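Local coordinates for putative transcriptional regulator protein, LacI family (Rhizobium etli, PDB 3MIZ), which probably binds cis-regulatory DNA as a LacI-family transcription factor, most likely a repressor, its sensor half resembling periplasmic sugar-binding proteins, at residues R12-T26 with R70-R82. Numbering follows the deposited sequence.
Sequences RSNTFGIITDYVSTT and RIDGVLYVTMYRR
D21 sits where strand 15-20 ends and holds the corner at M79 and Y80 with both carboxylate oxygens. OD1 takes the backbone N of M79 on its syn lone pair at 2.9 Å and that of Y22 from above the carboxylate plane; OD2 gives its anti lone pair to R82 NH1 at 2.8 Å, a salt bridge with the two flat groups nearly coplanar (14°). Water 1 donates to OD2 and accepts from Y80 N. With an alanine here the R82 guanidinium is likely to lose its charged mate, and M79 N its acceptor, leaving the corner freer to shift. The selenomethionine M79 bends at chi2 (-60°) and again at chi3, bringing SE to 3.0 Å from T26 O and CE up to T20 OG1.

Between the ends the strands run parallel, neighbours in the four-stranded parallel sheet of a periplasmic-binding-protein-like half, with helix 56-68 in the crossover that carries the chain from 46-51 past 15-20 into 73-78. L75 bonds both ways, its N to G17 O (2.8 Å) and its O to I19 N (3.0 Å). Here packing is close: I19 lays CG1 on V74 CG1 and CG2 on Y76 CE1 (both 3.9 Å), against W63 and F66 of helix 56-68. On the other face I18 CG2 meets V77 CG2.

The far end, with R12 and R70 exposed, faces solvent more. D72, CG anti to its carbonyl carbon (chi1 -70°), reaches back so that OD1 receives S13 N at 3.0 Å, while the R12 guanidinium stays beyond salt-bridge range, NE 4.6 Å from D72 OD1.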
ATOM      1  N   ARG A  12     -31.944  -7.968 -11.962  1.00 32.95           N
ATOM      2  CA  ARG A  12     -30.588  -8.121 -11.363  1.00 32.08           C
ATOM      3  C   ARG A  12     -29.505  -7.660 -12.333  1.00 31.00           C
ATOM      4  O   ARG A  12     -29.440  -8.120 -13.474  1.00 32.70           O
ATOM      5  CB  ARG A  12     -30.351  -9.585 -10.982  1.00 34.48           C
ATOM      6  CG  ARG A  12     -31.199 -10.060  -9.815  1.00 38.28           C
ATOM      7  CD  ARG A  12     -30.730  -9.431  -8.513  1.00 40.50           C
ATOM      8  NE  ARG A  12     -31.743  -9.506  -7.463  1.00 44.22           N
ATOM      9  CZ  ARG A  12     -32.884  -8.826  -7.479  1.00 46.22           C
ATOM     10  NH1 ARG A  12     -33.166  -8.016  -8.493  1.00 47.90           N
ATOM     11  NH2 ARG A  12     -33.743  -8.944  -6.474  1.00 47.71           N
ATOM     12  N   SER A  13     -28.655  -6.747 -11.881  1.00 27.88           N
ATOM     13  CA  SER A  13     -27.578  -6.252 -12.727  1.00 23.82           C
ATOM     14  C   SER A  13     -26.345  -7.130 -12.550  1.00 21.74           C
ATOM     15  O   SER A  13     -25.444  -7.130 -13.392  1.00 21.17           O
ATOM     16  CB  SER A  13     -27.228  -4.810 -12.356  1.00 24.35           C
ATOM     17  OG  SER A  13     -26.682  -4.745 -11.050  1.00 21.90           O
ATOM     18  N   ASN A  14     -26.328  -7.890 -11.458  1.00 19.67           N
ATOM     19  CA  ASN A  14     -25.203  -8.755 -11.113  1.00 20.81           C
ATOM     20  C   ASN A  14     -23.992  -7.886 -10.815  1.00 20.56           C
ATOM     21  O   ASN A  14     -22.842  -8.297 -11.005  1.00 19.34           O
ATOM     22  CB  ASN A  14     -24.891  -9.733 -12.250  1.00 20.66           C
ATOM     23  CG  ASN A  14     -25.958 -10.800 -12.394  1.00 21.67           C
ATOM     24  OD1 ASN A  14     -26.428 -11.348 -11.399  1.00 23.57           O
ATOM     25  ND2 ASN A  14     -26.337 -11.107 -13.626  1.00 22.44           N
ATOM     26  N   THR A  15     -24.268  -6.676 -10.341  1.00 18.24           N
ATOM     27  CA  THR A  15     -23.212  -5.733 -10.005  1.00 18.67           C
ATOM     28  C   THR A  15     -23.283  -5.383  -8.524  1.00 18.27           C
ATOM     29  O   THR A  15     -24.340  -5.003  -8.016  1.00 18.19           O
ATOM     30  CB  THR A  15     -23.343  -4.437 -10.837  1.00 18.09           C
ATOM     31  OG1 THR A  15     -23.261  -4.761 -12.232  1.00 22.19           O
ATOM     32  CG2 THR A  15     -22.232  -3.455 -10.488  1.00 17.98           C
ATOM     33  N   PHE A  16     -22.161  -5.543  -7.831  1.00 17.33           N
ATOM     34  CA  PHE A  16     -22.083  -5.206  -6.415  1.00 18.04           C
ATOM     35  C   PHE A  16     -21.322  -3.892  -6.359  1.00 18.23           C
ATOM     36  O   PHE A  16     -20.400  -3.674  -7.142  1.00 17.68           O
ATOM     37  CB  PHE A  16     -21.285  -6.248  -5.619  1.00 18.42           C
ATOM     38  CG  PHE A  16     -22.025  -7.528  -5.337  1.00 18.39           C
ATOM     39  CD1 PHE A  16     -23.326  -7.724  -5.777  1.00 20.41           C
ATOM     40  CD2 PHE A  16     -21.400  -8.546  -4.630  1.00 18.78           C
ATOM     41  CE1 PHE A  16     -23.994  -8.921  -5.515  1.00 19.58           C
ATOM     42  CE2 PHE A  16     -22.053  -9.740  -4.362  1.00 19.22           C
ATOM     43  CZ  PHE A  16     -23.355  -9.931  -4.807  1.00 19.32           C
ATOM     44  N   GLY A  17     -21.718  -3.017  -5.447  1.00 16.18           N
ATOM     45  CA  GLY A  17     -21.030  -1.756  -5.308  1.00 16.25           C
ATOM     46  C   GLY A  17     -20.296  -1.773  -3.985  1.00 14.63           C
ATOM     47  O   GLY A  17     -20.814  -2.271  -2.991  1.00 17.33           O
ATOM     48  N   ILE A  18     -19.078  -1.257  -3.974  1.00 14.77           N
ATOM     49  CA  ILE A  18     -18.302  -1.187  -2.738  1.00 13.79           C
ATOM     50  C   ILE A  18     -18.216   0.273  -2.345  1.00 14.50           C
ATOM     51  O   ILE A  18     -17.778   1.109  -3.132  1.00 13.16           O
ATOM     52  CB  ILE A  18     -16.852  -1.673  -2.923  1.00 14.69           C
ATOM     53  CG1 ILE A  18     -16.827  -3.153  -3.298  1.00 15.02           C
ATOM     54  CG2 ILE A  18     -16.058  -1.436  -1.615  1.00 15.62           C
ATOM     55  CD1 ILE A  18     -15.402  -3.696  -3.494  1.00 15.31           C
ATOM     56  N   ILE A  19     -18.650   0.595  -1.137  1.00 15.39           N
ATOM     57  CA  ILE A  19     -18.548   1.970  -0.683  1.00 15.35           C
ATOM     58  C   ILE A  19     -17.448   1.941   0.359  1.00 15.73           C
ATOM     59  O   ILE A  19     -17.591   1.314   1.405  1.00 16.92           O
ATOM     60  CB  ILE A  19     -19.870   2.476  -0.064  1.00 16.72           C
ATOM     61  CG1 ILE A  19     -20.949   2.532  -1.152  1.00 17.91           C
ATOM     62  CG2 ILE A  19     -19.659   3.857   0.577  1.00 15.47           C
ATOM     63  CD1 ILE A  19     -22.279   3.088  -0.690  1.00 19.98           C
ATOM     64  N   THR A  20     -16.328   2.580   0.053  1.00 14.75           N
ATOM     65  CA  THR A  20     -15.227   2.608   0.993  1.00 15.12           C
ATOM     66  C   THR A  20     -14.952   4.032   1.435  1.00 14.46           C
ATOM     67  O   THR A  20     -15.392   4.976   0.791  1.00 12.76           O
ATOM     68  CB  THR A  20     -13.959   2.042   0.382  1.00 15.91           C
ATOM     69  OG1 THR A  20     -12.944   2.002   1.389  1.00 20.62           O
ATOM     70  CG2 THR A  20     -13.490   2.912  -0.787  1.00 13.66           C
ATOM     71  N   ASP A  21     -14.212   4.189   2.527  1.00 16.48           N
ATOM     72  CA  ASP A  21     -13.908   5.523   3.021  1.00 17.82           C
ATOM     73  C   ASP A  21     -12.558   6.123   2.626  1.00 21.93           C
ATOM     74  O   ASP A  21     -12.509   7.080   1.855  1.00 21.94           O
ATOM     75  CB  ASP A  21     -14.071   5.590   4.554  1.00 16.94           C
ATOM     76  CG  ASP A  21     -13.348   4.462   5.296  1.00 18.16           C
ATOM     77  OD1 ASP A  21     -12.567   3.708   4.675  1.00 13.85           O
ATOM     78  OD2 ASP A  21     -13.562   4.342   6.524  1.00 17.75           O
ATOM     79  N   TYR A  22     -11.461   5.554   3.117  1.00 24.49           N
ATOM     80  CA  TYR A  22     -10.146   6.139   2.850  1.00 25.71           C
ATOM     81  C   TYR A  22      -9.185   5.347   1.981  1.00 25.85           C
ATOM     82  O   TYR A  22      -7.977   5.357   2.227  1.00 27.85           O
ATOM     83  CB  TYR A  22      -9.470   6.449   4.184  1.00 22.75           C
ATOM     84  CG  TYR A  22     -10.345   7.245   5.119  1.00 25.85           C
ATOM     85  CD1 TYR A  22     -10.598   8.598   4.888  1.00 26.53           C
ATOM     86  CD2 TYR A  22     -10.944   6.642   6.220  1.00 26.04           C
ATOM     87  CE1 TYR A  22     -11.429   9.329   5.732  1.00 27.20           C
ATOM     88  CE2 TYR A  22     -11.778   7.362   7.070  1.00 27.95           C
ATOM     89  CZ  TYR A  22     -12.016   8.708   6.818  1.00 27.72           C
ATOM     90  OH  TYR A  22     -12.851   9.418   7.647  1.00 30.59           O
ATOM     91  N   VAL A  23      -9.704   4.690   0.953  1.00 27.26           N
ATOM     92  CA  VAL A  23      -8.868   3.881   0.074  1.00 27.04           C
ATOM     93  C   VAL A  23      -7.801   4.679  -0.686  1.00 30.97           C
ATOM     94  O   VAL A  23      -6.726   4.151  -0.983  1.00 30.56           O
ATOM     95  CB  VAL A  23      -9.742   3.092  -0.947  1.00 26.73           C
ATOM     96  CG1 VAL A  23     -10.273   4.024  -2.018  1.00 27.71           C
ATOM     97  CG2 VAL A  23      -8.946   1.958  -1.554  1.00 23.04           C
ATOM     98  N   SER A  24      -8.080   5.949  -0.988  1.00 31.18           N
ATOM     99  CA  SER A  24      -7.118   6.760  -1.731  1.00 34.94           C
ATOM    100  C   SER A  24      -5.942   7.206  -0.869  1.00 37.22           C
ATOM    101  O   SER A  24      -4.944   7.703  -1.384  1.00 36.74           O
ATOM    102  CB  SER A  24      -7.801   7.990  -2.334  1.00 34.71           C
ATOM    103  OG  SER A  24      -8.173   8.920  -1.330  1.00 37.18           O
ATOM    104  N   THR A  25      -6.068   7.031   0.443  1.00 40.03           N
ATOM    105  CA  THR A  25      -5.007   7.414   1.366  1.00 44.03           C
ATOM    106  C   THR A  25      -4.606   6.254   2.283  1.00 45.97           C
ATOM    107  O   THR A  25      -3.680   6.381   3.086  1.00 46.46           O
ATOM    108  CB  THR A  25      -5.431   8.614   2.233  1.00 43.82           C
ATOM    109  OG1 THR A  25      -4.379   8.934   3.152  1.00 47.32           O
ATOM    110  CG2 THR A  25      -6.704   8.292   3.005  1.00 42.62           C
ATOM    111  N   THR A  26      -5.309   5.130   2.154  1.00 47.60           N
ATOM    112  CA  THR A  26      -5.039   3.927   2.947  1.00 49.47           C
ATOM    113  C   THR A  26      -5.051   2.703   2.026  1.00 49.49           C
ATOM    114  O   THR A  26      -6.106   2.143   1.744  1.00 49.99           O
ATOM    115  CB  THR A  26      -6.109   3.723   4.056  1.00 48.96           C
ATOM    116  OG1 THR A  26      -6.055   4.815   4.984  1.00 51.73           O
ATOM    117  CG2 THR A  26      -5.865   2.426   4.810  1.00 51.98           C
ATOM    118  N   ARG A  70     -28.924   0.953 -10.341  1.00 27.35           N
ATOM    119  CA  ARG A  70     -29.500  -0.371 -10.085  1.00 27.09           C
ATOM    120  C   ARG A  70     -28.533  -1.418  -9.529  1.00 26.35           C
ATOM    121  O   ARG A  70     -28.626  -2.597  -9.869  1.00 25.08           O
ATOM    122  CB  ARG A  70     -30.154  -0.930 -11.354  1.00 29.48           C
ATOM    123  CG  ARG A  70     -30.993   0.073 -12.141  1.00 34.86           C
ATOM    124  CD  ARG A  70     -32.021   0.783 -11.277  1.00 38.85           C
ATOM    125  NE  ARG A  70     -32.753   1.787 -12.046  1.00 42.86           N
ATOM    126  CZ  ARG A  70     -33.527   2.728 -11.509  1.00 43.77           C
ATOM    127  NH1 ARG A  70     -33.672   2.800 -10.191  1.00 43.26           N
ATOM    128  NH2 ARG A  70     -34.155   3.597 -12.291  1.00 43.89           N
ATOM    129  N   ILE A  71     -27.599  -0.996  -8.688  1.00 24.47           N
ATOM    130  CA  ILE A  71     -26.662  -1.937  -8.078  1.00 23.19           C
ATOM    131  C   ILE A  71     -27.491  -2.950  -7.278  1.00 20.71           C
ATOM    132  O   ILE A  71     -28.475  -2.578  -6.641  1.00 20.54           O
ATOM    133  CB  ILE A  71     -25.689  -1.208  -7.127  1.00 26.03           C
ATOM    134  CG1 ILE A  71     -24.796  -0.260  -7.929  1.00 28.11           C
ATOM    135  CG2 ILE A  71     -24.849  -2.214  -6.360  1.00 26.27           C
ATOM    136  CD1 ILE A  71     -23.971  -0.956  -9.004  1.00 29.52           C
ATOM    137  N   ASP A  72     -27.099  -4.222  -7.322  1.00 18.77           N
ATOM    138  CA  ASP A  72     -27.821  -5.274  -6.608  1.00 19.16           C
ATOM    139  C   ASP A  72     -27.585  -5.269  -5.101  1.00 18.06           C
ATOM    140  O   ASP A  72     -28.478  -5.617  -4.328  1.00 17.65           O
ATOM    141  CB  ASP A  72     -27.452  -6.657  -7.150  1.00 20.51           C
ATOM    142  CG  ASP A  72     -28.002  -6.908  -8.537  1.00 23.42           C
ATOM    143  OD1 ASP A  72     -28.961  -6.211  -8.935  1.00 21.10           O
ATOM    144  OD2 ASP A  72     -27.477  -7.817  -9.218  1.00 23.82           O
ATOM    145  N   GLY A  73     -26.380  -4.888  -4.690  1.00 15.13           N
ATOM    146  CA  GLY A  73     -26.063  -4.846  -3.274  1.00 14.10           C
ATOM    147  C   GLY A  73     -24.829  -3.999  -3.013  1.00 14.04           C
ATOM    148  O   GLY A  73     -24.109  -3.638  -3.946  1.00 14.39           O
ATOM    149  N   VAL A  74     -24.580  -3.688  -1.747  1.00 14.32           N
ATOM    150  CA  VAL A  74     -23.428  -2.873  -1.369  1.00 14.42           C
ATOM    151  C   VAL A  74     -22.574  -3.516  -0.287  1.00 14.37           C
ATOM    152  O   VAL A  74     -23.086  -4.091   0.673  1.00 14.09           O
ATOM    153  CB  VAL A  74     -23.861  -1.479  -0.828  1.00 15.06           C
ATOM    154  CG1 VAL A  74     -22.667  -0.771  -0.160  1.00 17.56           C
ATOM    155  CG2 VAL A  74     -24.399  -0.625  -1.944  1.00 15.27           C
ATOM    156  N   LEU A  75     -21.264  -3.429  -0.460  1.00 13.11           N
ATOM    157  CA  LEU A  75     -20.347  -3.916   0.550  1.00 14.45           C
ATOM    158  C   LEU A  75     -19.754  -2.629   1.104  1.00 12.89           C
ATOM    159  O   LEU A  75     -19.038  -1.909   0.413  1.00 13.60           O
ATOM    160  CB  LEU A  75     -19.275  -4.804  -0.078  1.00 14.71           C
ATOM    161  CG  LEU A  75     -19.876  -6.117  -0.586  1.00 16.00           C
ATOM    162  CD1 LEU A  75     -18.889  -6.839  -1.480  1.00 18.66           C
ATOM    163  CD2 LEU A  75     -20.273  -6.979   0.614  1.00 14.59           C
ATOM    164  N   TYR A  76     -20.116  -2.316   2.341  1.00 13.23           N
ATOM    165  CA  TYR A  76     -19.649  -1.118   3.020  1.00 12.77           C
ATOM    166  C   TYR A  76     -18.340  -1.509   3.682  1.00 12.01           C
ATOM    167  O   TYR A  76     -18.339  -2.221   4.685  1.00 12.96           O
ATOM    168  CB  TYR A  76     -20.662  -0.719   4.085  1.00 11.70           C
ATOM    169  CG  TYR A  76     -20.515   0.691   4.547  1.00 14.87           C
ATOM    170  CD1 TYR A  76     -21.044   1.738   3.794  1.00 15.62           C
ATOM    171  CD2 TYR A  76     -19.870   0.991   5.749  1.00 11.48           C
ATOM    172  CE1 TYR A  76     -20.951   3.044   4.220  1.00 16.62           C
ATOM    173  CE2 TYR A  76     -19.769   2.305   6.186  1.00 14.61           C
ATOM    174  CZ  TYR A  76     -20.318   3.327   5.412  1.00 15.79           C
ATOM    175  OH  TYR A  76     -20.247   4.635   5.832  1.00 20.02           O
ATOM    176  N   VAL A  77     -17.231  -1.032   3.128  1.00 13.79           N
ATOM    177  CA  VAL A  77     -15.914  -1.393   3.631  1.00 12.34           C
ATOM    178  C   VAL A  77     -15.100  -0.214   4.153  1.00 12.49           C
ATOM    179  O   VAL A  77     -14.925   0.797   3.470  1.00 11.86           O
ATOM    180  CB  VAL A  77     -15.098  -2.089   2.509  1.00 15.16           C
ATOM    181  CG1 VAL A  77     -13.754  -2.571   3.042  1.00 15.99           C
ATOM    182  CG2 VAL A  77     -15.903  -3.230   1.920  1.00 14.16           C
ATOM    183  N   THR A  78     -14.598  -0.345   5.371  1.00 12.37           N
ATOM    184  CA  THR A  78     -13.774   0.715   5.937  1.00 12.18           C
ATOM    185  C   THR A  78     -12.313   0.272   5.865  1.00 13.50           C
ATOM    186  O   THR A  78     -12.013  -0.922   5.975  1.00 13.97           O
ATOM    187  CB  THR A  78     -14.177   1.017   7.396  1.00 11.92           C
ATOM    188  OG1 THR A  78     -14.189  -0.193   8.164  1.00 10.23           O
ATOM    189  CG2 THR A  78     -15.577   1.637   7.431  1.00  9.53           C
HETATM  190  N   MSE A  79     -11.407   1.225   5.662  1.00 14.40           N
HETATM  191  CA  MSE A  79      -9.982   0.906   5.576  1.00 15.52           C
HETATM  192  C   MSE A  79      -9.450   0.358   6.899  1.00 15.50           C
HETATM  193  O   MSE A  79      -8.595  -0.530   6.917  1.00 14.49           O
HETATM  194  CB  MSE A  79      -9.194   2.144   5.151  1.00 17.22           C
HETATM  195  CG  MSE A  79      -9.390   2.501   3.692  1.00 26.35           C
HETATM  196 SE   MSE A  79      -8.818   1.046   2.532  1.00 38.53          SE
HETATM  197  CE  MSE A  79     -10.541   0.231   2.119  1.00 29.04           C
ATOM    198  N   TYR A  80      -9.933   0.904   8.010  1.00 15.99           N
ATOM    199  CA  TYR A  80      -9.532   0.393   9.315  1.00 16.84           C
ATOM    200  C   TYR A  80     -10.805   0.117  10.087  1.00 17.45           C
ATOM    201  O   TYR A  80     -11.881   0.606   9.735  1.00 16.17           O
ATOM    202  CB  TYR A  80      -8.626   1.373  10.084  1.00 17.54           C
ATOM    203  CG  TYR A  80      -9.063   2.814  10.067  1.00 18.41           C
ATOM    204  CD1 TYR A  80      -8.517   3.714   9.151  1.00 19.70           C
ATOM    205  CD2 TYR A  80     -10.011   3.287  10.976  1.00 18.11           C
ATOM    206  CE1 TYR A  80      -8.899   5.055   9.141  1.00 19.01           C
ATOM    207  CE2 TYR A  80     -10.402   4.622  10.970  1.00 19.68           C
ATOM    208  CZ  TYR A  80      -9.840   5.498  10.056  1.00 19.05           C
ATOM    209  OH  TYR A  80     -10.205   6.822  10.072  1.00 19.63           O
ATOM    210  N   ARG A  81     -10.693  -0.677  11.141  1.00 15.60           N
ATOM    211  CA  ARG A  81     -11.862  -1.038  11.912  1.00 16.42           C
ATOM    212  C   ARG A  81     -12.570   0.167  12.521  1.00 17.10           C
ATOM    213  O   ARG A  81     -11.960   0.982  13.206  1.00 16.82           O
ATOM    214  CB  ARG A  81     -11.464  -2.034  12.987  1.00 17.60           C
ATOM    215  CG  ARG A  81     -12.605  -2.884  13.458  1.00 19.65           C
ATOM    216  CD  ARG A  81     -12.092  -3.974  14.364  1.00 18.47           C
ATOM    217  NE  ARG A  81     -13.182  -4.637  15.060  1.00 20.62           N
ATOM    218  CZ  ARG A  81     -13.005  -5.577  15.975  1.00 21.05           C
ATOM    219  NH1 ARG A  81     -11.772  -5.958  16.297  1.00 20.85           N
ATOM    220  NH2 ARG A  81     -14.051  -6.128  16.566  1.00 22.17           N
ATOM    221  N   ARG A  82     -13.869   0.274  12.257  1.00 15.34           N
ATOM    222  CA  ARG A  82     -14.659   1.394  12.752  1.00 15.33           C
ATOM    223  C   ARG A  82     -16.045   0.942  13.201  1.00 15.51           C
ATOM    224  O   ARG A  82     -16.518  -0.134  12.824  1.00 16.75           O
ATOM    225  CB  ARG A  82     -14.857   2.441  11.645  1.00 16.22           C
ATOM    226  CG  ARG A  82     -13.604   3.116  11.108  1.00 14.79           C
ATOM    227  CD  ARG A  82     -13.962   4.021   9.931  1.00 17.31           C
ATOM    228  NE  ARG A  82     -15.001   4.979  10.299  1.00 16.89           N
ATOM    229  CZ  ARG A  82     -15.742   5.662   9.430  1.00 20.84           C
ATOM    230  NH1 ARG A  82     -15.567   5.501   8.123  1.00 15.49           N
ATOM    231  NH2 ARG A  82     -16.676   6.499   9.871  1.00 17.20           N
TER
HETATM  232  O   HOH W   1     -11.379   3.421   7.866  1.00 15.27           O